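Local coordinates for protein stress response kinase A (Escherichia coli, PDB 1ZYL) that phosphorylates itself and other proteins on serine and threonine residues using ATP, and probably suppresses the effects of stress linked to reactive oxygen species, at residues T135-L149 with V185-L198. Numbering follows the deposited sequence.
Sequences TGRKQLFIHRPTIGL and VTAHWREDFTVLRL
In the helical lobe of this kinase-like fold, the end of helix 119-136 and the loop after it pack on strand 196-197, with R197 and F141 at the centre. Strand 196-197 leads toward D201, the inferred proton acceptor. On the backbone, R197 N donates to G136 O (3.0 Å). The arginine side chain runs between G136 and the F141 ring. Its CG lies over the ring face, 3.4 Å from the centroid and 10° off the normal, a CH-pi contact. CD of R144 lies over the opposite face, so the ring lies between the aliphatic parts of two arginine side chains. Bends at chi2 (132°) and chi3 (72°) turn the guanidinium back to the loop. There R197 NH2 points at Q139 O (2.8 Å), though that carbonyl is less surely placed. CA of G136 sits over one guanidinium face, and NH1 is hydrogen-bonded to OE1 of Q76 on helix 64-79. Replacing R197 by an alanine is likely to leave one F141 face without its CH-pi partner and Q76 without this bond.

A second cluster forms where helix 149-161 begins. CD2 of L149 lies over the five-membered ring of W189, 3.8 Å from its centroid, in another CH-pi contact. CE1 of F193 lies over the opposite face, toward its rim. CG2 of I147 meets W189 CH2 at 4.3 Å. M272 of helix 266-283 also touches L149 and W189. The two ends thus differ in chemistry: W189 is held by apolar contacts, whereas buried R197 combines an apolar stem with a guanidinium head hydrogen-bonded to Q76 and probably to Q139 O.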
ATOM      1  N   THR A 135      -9.441  14.804  -5.995  1.00 29.50           N
ATOM      2  CA  THR A 135     -10.223  13.896  -6.836  1.00 28.45           C
ATOM      3  C   THR A 135     -10.806  12.841  -5.920  1.00 28.55           C
ATOM      4  O   THR A 135     -12.018  12.667  -5.823  1.00 29.17           O
ATOM      5  CB  THR A 135      -9.342  13.151  -7.858  1.00 27.96           C
ATOM      6  OG1 THR A 135      -8.663  14.094  -8.698  1.00 31.55           O
ATOM      7  CG2 THR A 135     -10.184  12.236  -8.715  1.00 24.65           C
ATOM      8  N   GLY A 136      -9.907  12.145  -5.239  1.00 28.34           N
ATOM      9  CA  GLY A 136     -10.305  11.091  -4.332  1.00 28.27           C
ATOM     10  C   GLY A 136     -11.457  11.432  -3.414  1.00 28.22           C
ATOM     11  O   GLY A 136     -12.146  10.532  -2.941  1.00 28.35           O
ATOM     12  N   ARG A 137     -11.688  12.710  -3.142  1.00 28.54           N
ATOM     13  CA  ARG A 137     -12.794  13.034  -2.252  1.00 28.81           C
ATOM     14  C   ARG A 137     -14.147  13.120  -2.953  1.00 26.03           C
ATOM     15  O   ARG A 137     -15.184  13.114  -2.289  1.00 24.63           O
ATOM     16  CB  ARG A 137     -12.520  14.324  -1.466  1.00 30.14           C
ATOM     17  CG  ARG A 137     -12.131  15.548  -2.281  1.00 31.86           C
ATOM     18  CD  ARG A 137     -12.137  16.777  -1.380  1.00 31.76           C
ATOM     19  NE  ARG A 137     -11.632  16.462  -0.046  1.00 32.49           N
ATOM     20  CZ  ARG A 137     -10.346  16.339   0.275  1.00 33.76           C
ATOM     21  NH1 ARG A 137      -9.394  16.516  -0.635  1.00 32.09           N
ATOM     22  NH2 ARG A 137     -10.013  16.003   1.513  1.00 34.21           N
ATOM     23  N   LYS A 138     -14.141  13.168  -4.284  1.00 23.37           N
ATOM     24  CA  LYS A 138     -15.386  13.249  -5.039  1.00 26.28           C
ATOM     25  C   LYS A 138     -16.403  12.136  -4.707  1.00 28.69           C
ATOM     26  O   LYS A 138     -17.612  12.379  -4.682  1.00 29.29           O
ATOM     27  CB  LYS A 138     -15.072  13.285  -6.533  1.00 26.44           C
ATOM     28  CG  LYS A 138     -14.317  14.558  -6.946  1.00 27.04           C
ATOM     29  CD  LYS A 138     -13.963  14.557  -8.420  1.00 26.14           C
ATOM     30  CE  LYS A 138     -13.154  15.783  -8.798  1.00 27.59           C
ATOM     31  NZ  LYS A 138     -12.743  15.753 -10.237  1.00 27.55           N
ATOM     32  N   GLN A 139     -15.916  10.924  -4.460  1.00 29.12           N
ATOM     33  CA  GLN A 139     -16.770   9.798  -4.078  1.00 29.42           C
ATOM     34  C   GLN A 139     -15.932   8.727  -3.408  1.00 28.96           C
ATOM     35  O   GLN A 139     -14.713   8.713  -3.552  1.00 27.87           O
ATOM     36  CB  GLN A 139     -17.527   9.212  -5.273  1.00 30.72           C
ATOM     37  CG  GLN A 139     -16.758   9.162  -6.563  1.00 33.70           C
ATOM     38  CD  GLN A 139     -17.593   8.614  -7.698  1.00 35.35           C
ATOM     39  OE1 GLN A 139     -17.314   8.874  -8.870  1.00 37.32           O
ATOM     40  NE2 GLN A 139     -18.624   7.842  -7.356  1.00 35.42           N
ATOM     41  N   LEU A 140     -16.596   7.847  -2.664  1.00 27.27           N
ATOM     42  CA  LEU A 140     -15.939   6.777  -1.918  1.00 25.40           C
ATOM     43  C   LEU A 140     -16.086   5.389  -2.525  1.00 26.27           C
ATOM     44  O   LEU A 140     -17.116   5.054  -3.107  1.00 26.94           O
ATOM     45  CB  LEU A 140     -16.503   6.730  -0.496  1.00 22.32           C
ATOM     46  CG  LEU A 140     -15.866   7.511   0.653  1.00 21.41           C
ATOM     47  CD1 LEU A 140     -14.980   8.628   0.150  1.00 23.66           C
ATOM     48  CD2 LEU A 140     -16.961   8.046   1.525  1.00 18.94           C
ATOM     49  N   PHE A 141     -15.058   4.567  -2.376  1.00 26.69           N
ATOM     50  CA  PHE A 141     -15.142   3.205  -2.879  1.00 24.43           C
ATOM     51  C   PHE A 141     -16.379   2.580  -2.218  1.00 25.18           C
ATOM     52  O   PHE A 141     -16.887   3.086  -1.212  1.00 25.08           O
ATOM     53  CB  PHE A 141     -13.875   2.429  -2.502  1.00 20.04           C
ATOM     54  CG  PHE A 141     -12.646   2.874  -3.250  1.00 17.55           C
ATOM     55  CD1 PHE A 141     -11.445   3.076  -2.584  1.00 15.22           C
ATOM     56  CD2 PHE A 141     -12.685   3.073  -4.632  1.00 17.40           C
ATOM     57  CE1 PHE A 141     -10.297   3.468  -3.279  1.00 15.87           C
ATOM     58  CE2 PHE A 141     -11.533   3.467  -5.347  1.00 16.40           C
ATOM     59  CZ  PHE A 141     -10.343   3.663  -4.669  1.00 16.36           C
ATOM     60  N   ILE A 142     -16.887   1.501  -2.794  1.00 26.04           N
ATOM     61  CA  ILE A 142     -18.045   0.845  -2.215  1.00 25.95           C
ATOM     62  C   ILE A 142     -17.659  -0.586  -1.947  1.00 25.66           C
ATOM     63  O   ILE A 142     -18.138  -1.190  -0.992  1.00 26.41           O
ATOM     64  CB  ILE A 142     -19.261   0.878  -3.161  1.00 27.62           C
ATOM     65  CG1 ILE A 142     -19.818   2.300  -3.240  1.00 27.64           C
ATOM     66  CG2 ILE A 142     -20.343  -0.060  -2.656  1.00 28.71           C
ATOM     67  CD1 ILE A 142     -20.996   2.444  -4.185  1.00 27.69           C
ATOM     68  N   HIS A 143     -16.776  -1.115  -2.788  1.00 25.41           N
ATOM     69  CA  HIS A 143     -16.312  -2.492  -2.651  1.00 26.27           C
ATOM     70  C   HIS A 143     -14.930  -2.618  -2.014  1.00 25.53           C
ATOM     71  O   HIS A 143     -14.683  -3.546  -1.240  1.00 26.07           O
ATOM     72  CB  HIS A 143     -16.333  -3.179  -4.012  1.00 26.41           C
ATOM     73  CG  HIS A 143     -17.708  -3.322  -4.572  1.00 29.15           C
ATOM     74  ND1 HIS A 143     -18.717  -3.968  -3.894  1.00 30.44           N
ATOM     75  CD2 HIS A 143     -18.259  -2.863  -5.720  1.00 31.43           C
ATOM     76  CE1 HIS A 143     -19.833  -3.902  -4.598  1.00 30.51           C
ATOM     77  NE2 HIS A 143     -19.583  -3.237  -5.710  1.00 31.27           N
ATOM     78  N   ARG A 144     -14.033  -1.695  -2.340  1.00 22.84           N
ATOM     79  CA  ARG A 144     -12.705  -1.717  -1.762  1.00 21.67           C
ATOM     80  C   ARG A 144     -12.823  -1.426  -0.277  1.00 22.79           C
ATOM     81  O   ARG A 144     -13.755  -0.750   0.164  1.00 24.77           O
ATOM     82  CB  ARG A 144     -11.832  -0.653  -2.396  1.00 21.90           C
ATOM     83  CG  ARG A 144     -11.703  -0.779  -3.881  1.00 20.33           C
ATOM     84  CD  ARG A 144     -10.351  -0.304  -4.301  1.00 19.03           C
ATOM     85  NE  ARG A 144      -9.760  -1.269  -5.207  1.00 22.30           N
ATOM     86  CZ  ARG A 144      -8.522  -1.722  -5.100  1.00 22.86           C
ATOM     87  NH1 ARG A 144      -8.066  -2.606  -5.979  1.00 23.06           N
ATOM     88  NH2 ARG A 144      -7.743  -1.292  -4.116  1.00 22.38           N
ATOM     89  N   PRO A 145     -11.875  -1.927   0.520  1.00 22.74           N
ATOM     90  CA  PRO A 145     -11.907  -1.700   1.966  1.00 21.92           C
ATOM     91  C   PRO A 145     -11.798  -0.235   2.339  1.00 21.20           C
ATOM     92  O   PRO A 145     -11.288   0.591   1.577  1.00 21.49           O
ATOM     93  CB  PRO A 145     -10.690  -2.475   2.474  1.00 21.07           C
ATOM     94  CG  PRO A 145     -10.501  -3.531   1.467  1.00 24.29           C
ATOM     95  CD  PRO A 145     -10.767  -2.824   0.154  1.00 23.49           C
ATOM     96  N   THR A 146     -12.292   0.096   3.518  1.00 19.53           N
ATOM     97  CA  THR A 146     -12.163   1.456   3.996  1.00 18.64           C
ATOM     98  C   THR A 146     -11.418   1.273   5.317  1.00 19.04           C
ATOM     99  O   THR A 146     -11.980   0.765   6.287  1.00 19.49           O
ATOM    100  CB  THR A 146     -13.538   2.128   4.167  1.00 15.44           C
ATOM    101  OG1 THR A 146     -13.514   2.995   5.301  1.00 10.33           O
ATOM    102  CG2 THR A 146     -14.616   1.094   4.323  1.00 18.87           C
ATOM    103  N   ILE A 147     -10.133   1.643   5.310  1.00 18.18           N
ATOM    104  CA  ILE A 147      -9.240   1.511   6.454  1.00 17.95           C
ATOM    105  C   ILE A 147      -9.966   1.598   7.791  1.00 19.47           C
ATOM    106  O   ILE A 147     -10.765   2.507   8.038  1.00 21.90           O
ATOM    107  CB  ILE A 147      -8.096   2.570   6.382  1.00 19.35           C
ATOM    108  CG1 ILE A 147      -7.130   2.205   5.256  1.00 19.12           C
ATOM    109  CG2 ILE A 147      -7.327   2.649   7.702  1.00 18.42           C
ATOM    110  CD1 ILE A 147      -5.925   3.129   5.152  1.00 16.55           C
ATOM    111  N   GLY A 148      -9.687   0.630   8.649  1.00 17.37           N
ATOM    112  CA  GLY A 148     -10.313   0.584   9.947  1.00 17.57           C
ATOM    113  C   GLY A 148      -9.692  -0.554  10.721  1.00 20.45           C
ATOM    114  O   GLY A 148      -8.898  -1.324  10.176  1.00 22.19           O
ATOM    115  N   LEU A 149     -10.066  -0.677  11.989  1.00 21.59           N
ATOM    116  CA  LEU A 149      -9.523  -1.704  12.872  1.00 20.74           C
ATOM    117  C   LEU A 149      -9.823  -3.161  12.500  1.00 22.10           C
ATOM    118  O   LEU A 149      -9.020  -4.050  12.785  1.00 20.60           O
ATOM    119  CB  LEU A 149     -10.000  -1.437  14.300  1.00 17.34           C
ATOM    120  CG  LEU A 149      -9.817  -0.006  14.791  1.00 14.07           C
ATOM    121  CD1 LEU A 149     -10.059   0.027  16.285  1.00 11.12           C
ATOM    122  CD2 LEU A 149      -8.413   0.498  14.457  1.00 11.73           C
ATOM    123  N   VAL A 185      -4.085   1.172  20.197  1.00 20.66           N
ATOM    124  CA  VAL A 185      -4.499   1.817  18.958  1.00 22.53           C
ATOM    125  C   VAL A 185      -6.010   2.058  18.950  1.00 24.79           C
ATOM    126  O   VAL A 185      -6.463   3.130  18.551  1.00 24.98           O
ATOM    127  CB  VAL A 185      -4.066   0.990  17.722  1.00 20.60           C
ATOM    128  CG1 VAL A 185      -4.314  -0.457  17.964  1.00 23.08           C
ATOM    129  CG2 VAL A 185      -4.819   1.437  16.496  1.00 19.49           C
ATOM    130  N   THR A 186      -6.788   1.079  19.401  1.00 26.72           N
ATOM    131  CA  THR A 186      -8.238   1.245  19.444  1.00 29.78           C
ATOM    132  C   THR A 186      -8.600   2.468  20.294  1.00 30.67           C
ATOM    133  O   THR A 186      -9.453   3.268  19.916  1.00 32.38           O
ATOM    134  CB  THR A 186      -8.953  -0.002  20.039  1.00 30.01           C
ATOM    135  OG1 THR A 186      -8.186  -0.502  21.134  1.00 34.18           O
ATOM    136  CG2 THR A 186      -9.115  -1.107  19.004  1.00 28.76           C
ATOM    137  N   ALA A 187      -7.936   2.619  21.434  1.00 31.84           N
ATOM    138  CA  ALA A 187      -8.211   3.739  22.328  1.00 33.30           C
ATOM    139  C   ALA A 187      -7.905   5.110  21.721  1.00 34.80           C
ATOM    140  O   ALA A 187      -8.383   6.126  22.217  1.00 36.91           O
ATOM    141  CB  ALA A 187      -7.442   3.568  23.644  1.00 30.22           C
ATOM    142  N   HIS A 188      -7.115   5.145  20.653  1.00 35.71           N
ATOM    143  CA  HIS A 188      -6.782   6.413  20.012  1.00 34.84           C
ATOM    144  C   HIS A 188      -7.406   6.526  18.630  1.00 35.02           C
ATOM    145  O   HIS A 188      -7.233   7.539  17.960  1.00 36.29           O
ATOM    146  CB  HIS A 188      -5.265   6.566  19.890  1.00 35.82           C
ATOM    147  CG  HIS A 188      -4.545   6.549  21.203  1.00 38.44           C
ATOM    148  ND1 HIS A 188      -4.539   7.625  22.063  1.00 39.96           N
ATOM    149  CD2 HIS A 188      -3.820   5.580  21.810  1.00 39.57           C
ATOM    150  CE1 HIS A 188      -3.840   7.320  23.142  1.00 40.54           C
ATOM    151  NE2 HIS A 188      -3.392   6.085  23.013  1.00 40.75           N
ATOM    152  N   TRP A 189      -8.127   5.495  18.193  1.00 34.14           N
ATOM    153  CA  TRP A 189      -8.747   5.532  16.870  1.00 33.13           C
ATOM    154  C   TRP A 189      -9.979   6.396  16.953  1.00 35.41           C
ATOM    155  O   TRP A 189     -10.500   6.619  18.037  1.00 37.38           O
ATOM    156  CB  TRP A 189      -9.133   4.130  16.406  1.00 28.51           C
ATOM    157  CG  TRP A 189      -9.464   4.043  14.932  1.00 23.29           C
ATOM    158  CD1 TRP A 189     -10.600   3.526  14.381  1.00 21.01           C
ATOM    159  CD2 TRP A 189      -8.642   4.464  13.829  1.00 20.17           C
ATOM    160  NE1 TRP A 189     -10.542   3.594  13.007  1.00 18.35           N
ATOM    161  CE2 TRP A 189      -9.354   4.166  12.638  1.00 17.79           C
ATOM    162  CE3 TRP A 189      -7.376   5.061  13.728  1.00 17.06           C
ATOM    163  CZ2 TRP A 189      -8.843   4.448  11.363  1.00 13.77           C
ATOM    164  CZ3 TRP A 189      -6.867   5.341  12.457  1.00 15.49           C
ATOM    165  CH2 TRP A 189      -7.605   5.032  11.292  1.00 15.39           C
ATOM    166  N   ARG A 190     -10.449   6.895  15.818  1.00 38.42           N
ATOM    167  CA  ARG A 190     -11.636   7.746  15.830  1.00 40.95           C
ATOM    168  C   ARG A 190     -12.291   7.817  14.461  1.00 43.07           C
ATOM    169  O   ARG A 190     -11.606   7.790  13.440  1.00 44.16           O
ATOM    170  CB  ARG A 190     -11.267   9.161  16.310  1.00 38.99           C
ATOM    171  CG  ARG A 190     -10.249   9.901  15.434  1.00 38.77           C
ATOM    172  CD  ARG A 190      -9.718  11.152  16.136  1.00 38.71           C
ATOM    173  NE  ARG A 190      -8.747  11.904  15.338  1.00 39.27           N
ATOM    174  CZ  ARG A 190      -9.036  12.573  14.222  1.00 39.99           C
ATOM    175  NH1 ARG A 190      -8.080  13.227  13.569  1.00 37.68           N
ATOM    176  NH2 ARG A 190     -10.278  12.596  13.759  1.00 39.79           N
ATOM    177  N   GLU A 191     -13.619   7.881  14.444  1.00 44.76           N
ATOM    178  CA  GLU A 191     -14.365   7.980  13.192  1.00 46.82           C
ATOM    179  C   GLU A 191     -14.696   9.454  13.037  1.00 46.43           C
ATOM    180  O   GLU A 191     -15.646   9.845  12.359  1.00 48.18           O
ATOM    181  CB  GLU A 191     -15.653   7.157  13.266  1.00 49.28           C
ATOM    182  CG  GLU A 191     -15.689   5.948  12.338  1.00 51.29           C
ATOM    183  CD  GLU A 191     -14.607   4.927  12.642  1.00 52.77           C
ATOM    184  OE1 GLU A 191     -13.413   5.261  12.491  1.00 53.22           O
ATOM    185  OE2 GLU A 191     -14.953   3.791  13.030  1.00 53.24           O
ATOM    186  N   ASP A 192     -13.871  10.260  13.689  1.00 45.20           N
ATOM    187  CA  ASP A 192     -14.002  11.702  13.712  1.00 44.31           C
ATOM    188  C   ASP A 192     -13.168  12.395  12.617  1.00 42.13           C
ATOM    189  O   ASP A 192     -12.720  13.530  12.783  1.00 42.65           O
ATOM    190  CB  ASP A 192     -13.578  12.179  15.103  1.00 46.14           C
ATOM    191  CG  ASP A 192     -13.859  13.635  15.328  1.00 50.70           C
ATOM    192  OD1 ASP A 192     -14.982  14.086  14.996  1.00 53.99           O
ATOM    193  OD2 ASP A 192     -12.960  14.328  15.850  1.00 53.33           O
ATOM    194  N   PHE A 193     -12.953  11.717  11.496  1.00 37.77           N
ATOM    195  CA  PHE A 193     -12.171  12.315  10.429  1.00 34.11           C
ATOM    196  C   PHE A 193     -12.832  12.149   9.078  1.00 32.86           C
ATOM    197  O   PHE A 193     -13.836  11.453   8.951  1.00 32.45           O
ATOM    198  CB  PHE A 193     -10.763  11.716  10.381  1.00 33.46           C
ATOM    199  CG  PHE A 193     -10.726  10.246  10.038  1.00 33.00           C
ATOM    200  CD1 PHE A 193     -10.647   9.284  11.039  1.00 32.31           C
ATOM    201  CD2 PHE A 193     -10.732   9.825   8.706  1.00 33.26           C
ATOM    202  CE1 PHE A 193     -10.568   7.925  10.721  1.00 32.35           C
ATOM    203  CE2 PHE A 193     -10.655   8.468   8.379  1.00 32.38           C
ATOM    204  CZ  PHE A 193     -10.571   7.519   9.391  1.00 33.06           C
ATOM    205  N   THR A 194     -12.258  12.791   8.071  1.00 31.07           N
ATOM    206  CA  THR A 194     -12.785  12.725   6.719  1.00 30.92           C
ATOM    207  C   THR A 194     -12.211  11.512   5.998  1.00 30.15           C
ATOM    208  O   THR A 194     -11.027  11.196   6.143  1.00 31.09           O
ATOM    209  CB  THR A 194     -12.427  14.004   5.916  1.00 31.95           C
ATOM    210  OG1 THR A 194     -13.008  15.152   6.555  1.00 32.40           O
ATOM    211  CG2 THR A 194     -12.948  13.901   4.479  1.00 31.07           C
ATOM    212  N   VAL A 195     -13.052  10.833   5.224  1.00 28.12           N
ATOM    213  CA  VAL A 195     -12.623   9.654   4.489  1.00 25.47           C
ATOM    214  C   VAL A 195     -12.674   9.939   2.998  1.00 26.35           C
ATOM    215  O   VAL A 195     -13.581  10.627   2.522  1.00 28.09           O
ATOM    216  CB  VAL A 195     -13.524   8.420   4.809  1.00 23.69           C
ATOM    217  CG1 VAL A 195     -14.057   8.515   6.221  1.00 20.90           C
ATOM    218  CG2 VAL A 195     -14.659   8.310   3.816  1.00 23.39           C
ATOM    219  N   LEU A 196     -11.699   9.413   2.264  1.00 23.89           N
ATOM    220  CA  LEU A 196     -11.650   9.608   0.823  1.00 23.19           C
ATOM    221  C   LEU A 196     -10.822   8.508   0.184  1.00 22.20           C
ATOM    222  O   LEU A 196     -10.156   7.747   0.876  1.00 22.03           O
ATOM    223  CB  LEU A 196     -11.025  10.960   0.482  1.00 21.68           C
ATOM    224  CG  LEU A 196      -9.592  11.073   1.001  1.00 20.76           C
ATOM    225  CD1 LEU A 196      -8.811  12.156   0.253  1.00 17.16           C
ATOM    226  CD2 LEU A 196      -9.646  11.333   2.494  1.00 19.22           C
ATOM    227  N   ARG A 197     -10.871   8.436  -1.141  1.00 20.88           N
ATOM    228  CA  ARG A 197     -10.115   7.448  -1.890  1.00 20.93           C
ATOM    229  C   ARG A 197      -8.650   7.823  -1.761  1.00 21.29           C
ATOM    230  O   ARG A 197      -8.269   8.927  -2.140  1.00 20.78           O
ATOM    231  CB  ARG A 197     -10.530   7.465  -3.364  1.00 21.29           C
ATOM    232  CG  ARG A 197     -11.743   6.617  -3.674  1.00 21.26           C
ATOM    233  CD  ARG A 197     -12.770   7.367  -4.512  1.00 22.96           C
ATOM    234  NE  ARG A 197     -12.404   7.584  -5.906  1.00 23.81           N
ATOM    235  CZ  ARG A 197     -12.947   8.534  -6.662  1.00 25.91           C
ATOM    236  NH1 ARG A 197     -12.586   8.693  -7.924  1.00 25.70           N
ATOM    237  NH2 ARG A 197     -13.847   9.346  -6.141  1.00 29.90           N
ATOM    238  N   LEU A 198      -7.841   6.901  -1.233  1.00 20.92           N
ATOM    239  CA  LEU A 198      -6.410   7.124  -1.025  1.00 18.90           C
ATOM    240  C   LEU A 198      -5.551   6.267  -1.923  1.00 19.52           C
ATOM    241  O   LEU A 198      -6.022   5.294  -2.508  1.00 19.02           O
ATOM    242  CB  LEU A 198      -6.026   6.776   0.403  1.00 16.53           C
ATOM    243  CG  LEU A 198      -6.775   7.482   1.517  1.00 18.33           C
ATOM    244  CD1 LEU A 198      -6.533   6.752   2.829  1.00 13.87           C
ATOM    245  CD2 LEU A 198      -6.325   8.943   1.567  1.00 17.46           C
TER